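Local atomic coordinates of prophenoloxidase b (Marsupenaeus japonicus, PDB entry 3WKY), a protein that probably acts, once activated, as a type 3 copper phenoloxidase that oxidises phenols at a dicopper-oxygen centre. Residues 142-154 with 165-177. Numbering follows the deposited sequence. Where two conformers were deposited one is given.
Sequences FVPTFIINKAKKL and EVVVEWHSDETGL
Pro144 and Trp170 form a CH-pi contact: in the indole conformer given, the CD of the proline, the N-cap residue of helix segment 145-154, sits 3.7 Å from the centroid of the six-membered ring and only 14° off its normal, while CG spreads over NE1 and CE2. Val143 adds both methyls near Trp170 CZ3, with CG2 4.0 Å from that atom.

Aliphatic contacts continue along the helix. Ile147 works in two directions: its CD1 lies 3.5 Å from Trp170 CB, and its CG2, anti to the backbone N, packs 3.7 Å from Val168 CG1. Cut back to an alanine, Ile147 would lose CG1, CG2 and CD1, which would probably open a gap beside Trp170 CB and Val168 CG1. Val168 parts its methyls, CG1 reaching on to Ala151 CB and CG2 meeting the extended Lys150 chain at CD, 3.7 Å away. Leu154 CB then rests 3.6 Å from Val166 CG2.

Helix segment 145-154 runs nearly antiparallel (159°) to strand 165-169, an outermost strand of a mixed sheet within the chain. Because that strand pairs with strand 472-481 of the Ig-like domain, the copper-containing and Ig-like regions of the hemocyanin fold are joined here.

Near the helix start the carboxylate of Glu174 comes up to the edge of the Phe146 ring in the conformer given, with carboxylate and ring planes 58° apart; how closely they approach is doubtful, since the ring has a second conformer.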
loop_
_atom_site.group_PDB
_atom_site.type_symbol
_atom_site.label_atom_id
_atom_site.label_comp_id
_atom_site.label_asym_id
_atom_site.label_seq_id
_atom_site.Cartn_x
_atom_site.Cartn_y
_atom_site.Cartn_z
ATOM N N PHE A 142 -30.105 3.259 -27.246
ATOM C CA PHE A 142 -30.554 4.407 -26.461
ATOM C C PHE A 142 -31.581 4.045 -25.389
ATOM O O PHE A 142 -31.829 4.824 -24.470
ATOM C CB PHE A 142 -31.138 5.488 -27.394
ATOM C CG PHE A 142 -30.239 5.835 -28.539
ATOM C CD1 PHE A 142 -29.207 6.760 -28.374
ATOM C CD2 PHE A 142 -30.402 5.226 -29.773
ATOM C CE1 PHE A 142 -28.365 7.071 -29.420
ATOM C CE2 PHE A 142 -29.556 5.533 -30.831
ATOM C CZ PHE A 142 -28.536 6.462 -30.650
ATOM N N VAL A 143 -32.177 2.865 -25.522
ATOM C CA VAL A 143 -33.299 2.451 -24.678
ATOM C C VAL A 143 -32.866 1.226 -23.862
ATOM O O VAL A 143 -32.278 0.302 -24.418
ATOM C CB VAL A 143 -34.522 2.088 -25.561
ATOM C CG1 VAL A 143 -35.688 1.593 -24.722
ATOM C CG2 VAL A 143 -34.938 3.294 -26.421
ATOM N N PRO A 144 -33.141 1.230 -22.544
ATOM C CA PRO A 144 -32.628 0.151 -21.688
ATOM C C PRO A 144 -33.140 -1.210 -22.095
ATOM O O PRO A 144 -34.257 -1.341 -22.609
ATOM C CB PRO A 144 -33.189 0.491 -20.309
ATOM C CG PRO A 144 -33.465 1.964 -20.361
ATOM C CD PRO A 144 -33.869 2.248 -21.771
ATOM N N THR A 145 -32.312 -2.215 -21.855
ATOM C CA THR A 145 -32.647 -3.605 -22.119
ATOM C C THR A 145 -34.058 -3.967 -21.671
ATOM O O THR A 145 -34.837 -4.538 -22.443
ATOM C CB THR A 145 -31.667 -4.508 -21.376
ATOM O OG1 THR A 145 -30.331 -4.244 -21.838
ATOM C CG2 THR A 145 -32.015 -5.983 -21.591
ATOM N N PHE A 146 -34.397 -3.617 -20.432
ATOM C CA PHE A 146 -35.673 -4.045 -19.882
ATOM C C PHE A 146 -36.860 -3.422 -20.612
ATOM O O PHE A 146 -37.909 -4.053 -20.730
ATOM C CB PHE A 146 -35.737 -3.855 -18.355
ATOM C CG PHE A 146 -36.014 -2.440 -17.900
ATOM C CD1 PHE A 146 -35.000 -1.502 -17.826
ATOM C CD2 PHE A 146 -37.282 -2.074 -17.484
ATOM C CE1 PHE A 146 -35.245 -0.215 -17.381
ATOM C CE2 PHE A 146 -37.537 -0.791 -17.034
ATOM C CZ PHE A 146 -36.514 0.142 -16.990
ATOM N N ILE A 147 -36.683 -2.211 -21.129
ATOM C CA ILE A 147 -37.742 -1.536 -21.870
ATOM C C ILE A 147 -37.958 -2.146 -23.255
ATOM O O ILE A 147 -39.099 -2.338 -23.687
ATOM C CB ILE A 147 -37.455 -0.042 -21.985
ATOM C CG1 ILE A 147 -37.402 0.560 -20.587
ATOM C CG2 ILE A 147 -38.548 0.663 -22.793
ATOM C CD1 ILE A 147 -38.731 0.443 -19.865
ATOM N N ILE A 148 -36.866 -2.442 -23.953
ATOM C CA ILE A 148 -36.960 -3.151 -25.223
ATOM C C ILE A 148 -37.632 -4.522 -25.019
ATOM O O ILE A 148 -38.493 -4.921 -25.806
ATOM C CB ILE A 148 -35.579 -3.310 -25.891
ATOM C CG1 ILE A 148 -34.980 -1.937 -26.227
ATOM C CG2 ILE A 148 -35.662 -4.211 -27.126
ATOM C CD1 ILE A 148 -35.767 -1.125 -27.269
ATOM N N ASN A 149 -37.252 -5.228 -23.956
ATOM C CA ASN A 149 -37.857 -6.526 -23.671
ATOM C C ASN A 149 -39.334 -6.392 -23.296
ATOM O O ASN A 149 -40.161 -7.219 -23.703
ATOM C CB ASN A 149 -37.071 -7.278 -22.595
ATOM C CG ASN A 149 -35.687 -7.675 -23.062
ATOM O OD1 ASN A 149 -35.430 -7.762 -24.262
ATOM N ND2 ASN A 149 -34.786 -7.921 -22.116
ATOM N N LYS A 150 -39.668 -5.340 -22.557
ATOM C CA LYS A 150 -41.058 -5.055 -22.211
ATOM C C LYS A 150 -41.872 -4.730 -23.464
ATOM O O LYS A 150 -43.030 -5.128 -23.576
ATOM C CB LYS A 150 -41.147 -3.902 -21.211
ATOM C CG LYS A 150 -42.568 -3.506 -20.849
ATOM C CD LYS A 150 -42.596 -2.402 -19.800
ATOM C CE LYS A 150 -44.024 -2.122 -19.332
ATOM N NZ LYS A 150 -44.077 -1.153 -18.194
ATOM N N ALA A 151 -41.262 -4.012 -24.404
ATOM C CA ALA A 151 -41.915 -3.693 -25.672
ATOM C C ALA A 151 -42.243 -4.938 -26.518
ATOM O O ALA A 151 -43.304 -4.997 -27.143
ATOM C CB ALA A 151 -41.075 -2.700 -26.477
ATOM N N LYS A 152 -41.333 -5.912 -26.550
ATOM C CA LYS A 152 -41.552 -7.154 -27.308
ATOM C C LYS A 152 -42.724 -7.933 -26.725
ATOM O O LYS A 152 -43.509 -8.547 -27.450
ATOM C CB LYS A 152 -40.284 -8.013 -27.330
ATOM C CG LYS A 152 -39.132 -7.318 -28.024
ATOM C CD LYS A 152 -37.900 -8.190 -28.178
ATOM C CE LYS A 152 -36.995 -7.588 -29.260
ATOM N NZ LYS A 152 -35.700 -8.301 -29.421
ATOM N N LYS A 153 -42.818 -7.890 -25.401
ATOM C CA LYS A 153 -43.918 -8.502 -24.674
ATOM C C LYS A 153 -45.240 -7.830 -25.048
ATOM O O LYS A 153 -46.200 -8.495 -25.442
ATOM C CB LYS A 153 -43.659 -8.346 -23.180
ATOM C CG LYS A 153 -44.467 -9.240 -22.274
ATOM C CD LYS A 153 -43.936 -9.103 -20.852
ATOM C CE LYS A 153 -44.614 -10.054 -19.882
ATOM N NZ LYS A 153 -43.877 -10.096 -18.587
ATOM N N LEU A 154 -45.272 -6.508 -24.916
ATOM C CA LEU A 154 -46.453 -5.712 -25.226
ATOM C C LEU A 154 -46.863 -5.846 -26.691
ATOM O O LEU A 154 -48.050 -5.839 -27.011
ATOM C CB LEU A 154 -46.201 -4.242 -24.876
ATOM C CG LEU A 154 -46.632 -3.752 -23.491
ATOM C CD1 LEU A 154 -46.195 -4.702 -22.398
ATOM C CD2 LEU A 154 -46.084 -2.356 -23.224
ATOM N N GLU A 165 -51.007 -0.556 -32.365
ATOM C CA GLU A 165 -50.045 0.360 -31.762
ATOM C C GLU A 165 -49.842 0.071 -30.285
ATOM O O GLU A 165 -50.788 -0.258 -29.565
ATOM C CB GLU A 165 -50.490 1.816 -31.934
ATOM C CG GLU A 165 -50.542 2.297 -33.369
ATOM C CD GLU A 165 -50.871 3.773 -33.472
ATOM O OE1 GLU A 165 -50.011 4.604 -33.105
ATOM O OE2 GLU A 165 -51.992 4.101 -33.912
ATOM N N VAL A 166 -48.599 0.190 -29.836
ATOM C CA VAL A 166 -48.303 0.127 -28.415
ATOM C C VAL A 166 -47.300 1.232 -28.081
ATOM O O VAL A 166 -46.511 1.644 -28.932
ATOM C CB VAL A 166 -47.768 -1.263 -28.001
ATOM C CG1 VAL A 166 -46.442 -1.549 -28.671
ATOM C CG2 VAL A 166 -47.628 -1.359 -26.500
ATOM N N VAL A 167 -47.364 1.742 -26.858
ATOM C CA VAL A 167 -46.402 2.733 -26.397
ATOM C C VAL A 167 -45.765 2.203 -25.126
ATOM O O VAL A 167 -46.463 1.716 -24.235
ATOM C CB VAL A 167 -47.072 4.089 -26.118
ATOM C CG1 VAL A 167 -46.044 5.100 -25.624
ATOM C CG2 VAL A 167 -47.760 4.613 -27.368
ATOM N N VAL A 168 -44.440 2.257 -25.053
ATOM C CA VAL A 168 -43.753 1.921 -23.813
ATOM C C VAL A 168 -42.914 3.120 -23.370
ATOM O O VAL A 168 -42.454 3.897 -24.210
ATOM C CB VAL A 168 -42.896 0.636 -23.951
ATOM C CG1 VAL A 168 -41.644 0.891 -24.773
ATOM C CG2 VAL A 168 -42.542 0.089 -22.590
ATOM N N GLU A 169 -42.741 3.290 -22.060
ATOM C CA GLU A 169 -41.952 4.407 -21.546
ATOM C C GLU A 169 -41.097 4.042 -20.334
ATOM O O GLU A 169 -41.312 3.008 -19.702
ATOM C CB GLU A 169 -42.847 5.605 -21.235
ATOM C CG GLU A 169 -43.615 5.522 -19.935
ATOM C CD GLU A 169 -44.311 6.834 -19.607
ATOM O OE1 GLU A 169 -45.560 6.845 -19.539
ATOM O OE2 GLU A 169 -43.608 7.854 -19.422
ATOM N N TRP A 170 -40.119 4.892 -20.023
ATOM C CA TRP A 170 -39.270 4.663 -18.857
ATOM C C TRP A 170 -38.795 5.954 -18.216
ATOM O O TRP A 170 -39.034 7.046 -18.739
ATOM C CB TRP A 170 -38.079 3.765 -19.198
ATOM C CG TRP A 170 -36.814 4.471 -19.588
ATOM C CD1 TRP A 170 -35.781 4.812 -18.768
ATOM C CD2 TRP A 170 -36.434 4.879 -20.906
ATOM N NE1 TRP A 170 -34.785 5.424 -19.492
ATOM C CE2 TRP A 170 -35.161 5.473 -20.808
ATOM C CE3 TRP A 170 -37.049 4.801 -22.159
ATOM C CZ2 TRP A 170 -34.494 5.994 -21.917
ATOM C CZ3 TRP A 170 -36.386 5.316 -23.257
ATOM C CH2 TRP A 170 -35.122 5.905 -23.128
ATOM N N HIS A 171 -38.147 5.812 -17.061
ATOM C CA HIS A 171 -37.716 6.943 -16.246
ATOM C C HIS A 171 -36.304 6.693 -15.714
ATOM O O HIS A 171 -35.866 5.543 -15.626
ATOM C CB HIS A 171 -38.700 7.129 -15.087
ATOM C CG HIS A 171 -38.429 8.328 -14.236
ATOM N ND1 HIS A 171 -37.599 8.282 -13.127
ATOM C CD2 HIS A 171 -38.884 9.596 -14.302
ATOM C CE1 HIS A 171 -37.551 9.469 -12.568
ATOM N NE2 HIS A 171 -38.327 10.294 -13.257
ATOM N N SER A 172 -35.600 7.766 -15.352
ATOM C CA SER A 172 -34.227 7.664 -14.845
ATOM C C SER A 172 -34.133 6.847 -13.554
ATOM O O SER A 172 -33.116 6.201 -13.301
ATOM C CB SER A 172 -33.615 9.054 -14.637
ATOM O OG SER A 172 -34.303 9.761 -13.619
ATOM N N ASP A 173 -35.206 6.859 -12.762
ATOM C CA ASP A 173 -35.323 6.048 -11.539
ATOM C C ASP A 173 -35.095 4.550 -11.771
ATOM O O ASP A 173 -35.279 3.750 -10.855
ATOM C CB ASP A 173 -36.719 6.213 -10.910
ATOM C CG ASP A 173 -36.845 7.461 -10.047
ATOM O OD1 ASP A 173 -35.828 7.900 -9.467
ATOM O OD2 ASP A 173 -37.971 7.996 -9.938
ATOM N N GLU A 174 -34.700 4.173 -12.983
ATOM C CA GLU A 174 -34.682 2.769 -13.374
ATOM C C GLU A 174 -33.339 2.247 -13.908
ATOM O O GLU A 174 -33.252 1.083 -14.296
ATOM C CB GLU A 174 -35.802 2.500 -14.393
ATOM C CG GLU A 174 -37.197 2.906 -13.905
ATOM C CD GLU A 174 -38.253 2.887 -15.004
ATOM O OE1 GLU A 174 -38.787 3.968 -15.332
ATOM O OE2 GLU A 174 -38.561 1.794 -15.528
ATOM N N THR A 175 -32.298 3.079 -13.920
ATOM C CA THR A 175 -30.987 2.661 -14.464
ATOM C C THR A 175 -29.815 2.901 -13.503
ATOM O O THR A 175 -28.643 2.719 -13.856
ATOM C CB THR A 175 -30.677 3.373 -15.788
ATOM O OG1 THR A 175 -30.749 4.801 -15.600
ATOM C CG2 THR A 175 -31.673 2.949 -16.863
ATOM N N GLY A 176 -30.142 3.313 -12.287
ATOM C CA GLY A 176 -29.147 3.672 -11.292
ATOM C C GLY A 176 -29.941 4.333 -10.189
ATOM O O GLY A 176 -31.107 4.681 -10.391
ATOM N N LEU A 177 -29.334 4.497 -9.023
ATOM C CA LEU A 177 -30.056 5.051 -7.886
ATOM C C LEU A 177 -29.411 6.367 -7.478
ATOM O O LEU A 177 -28.351 6.366 -6.852
ATOM C CB LEU A 177 -30.011 4.051 -6.726
ATOM C CG LEU A 177 -30.741 4.423 -5.437
ATOM C CD1 LEU A 177 -32.191 4.747 -5.739
ATOM C CD2 LEU A 177 -30.642 3.269 -4.455
#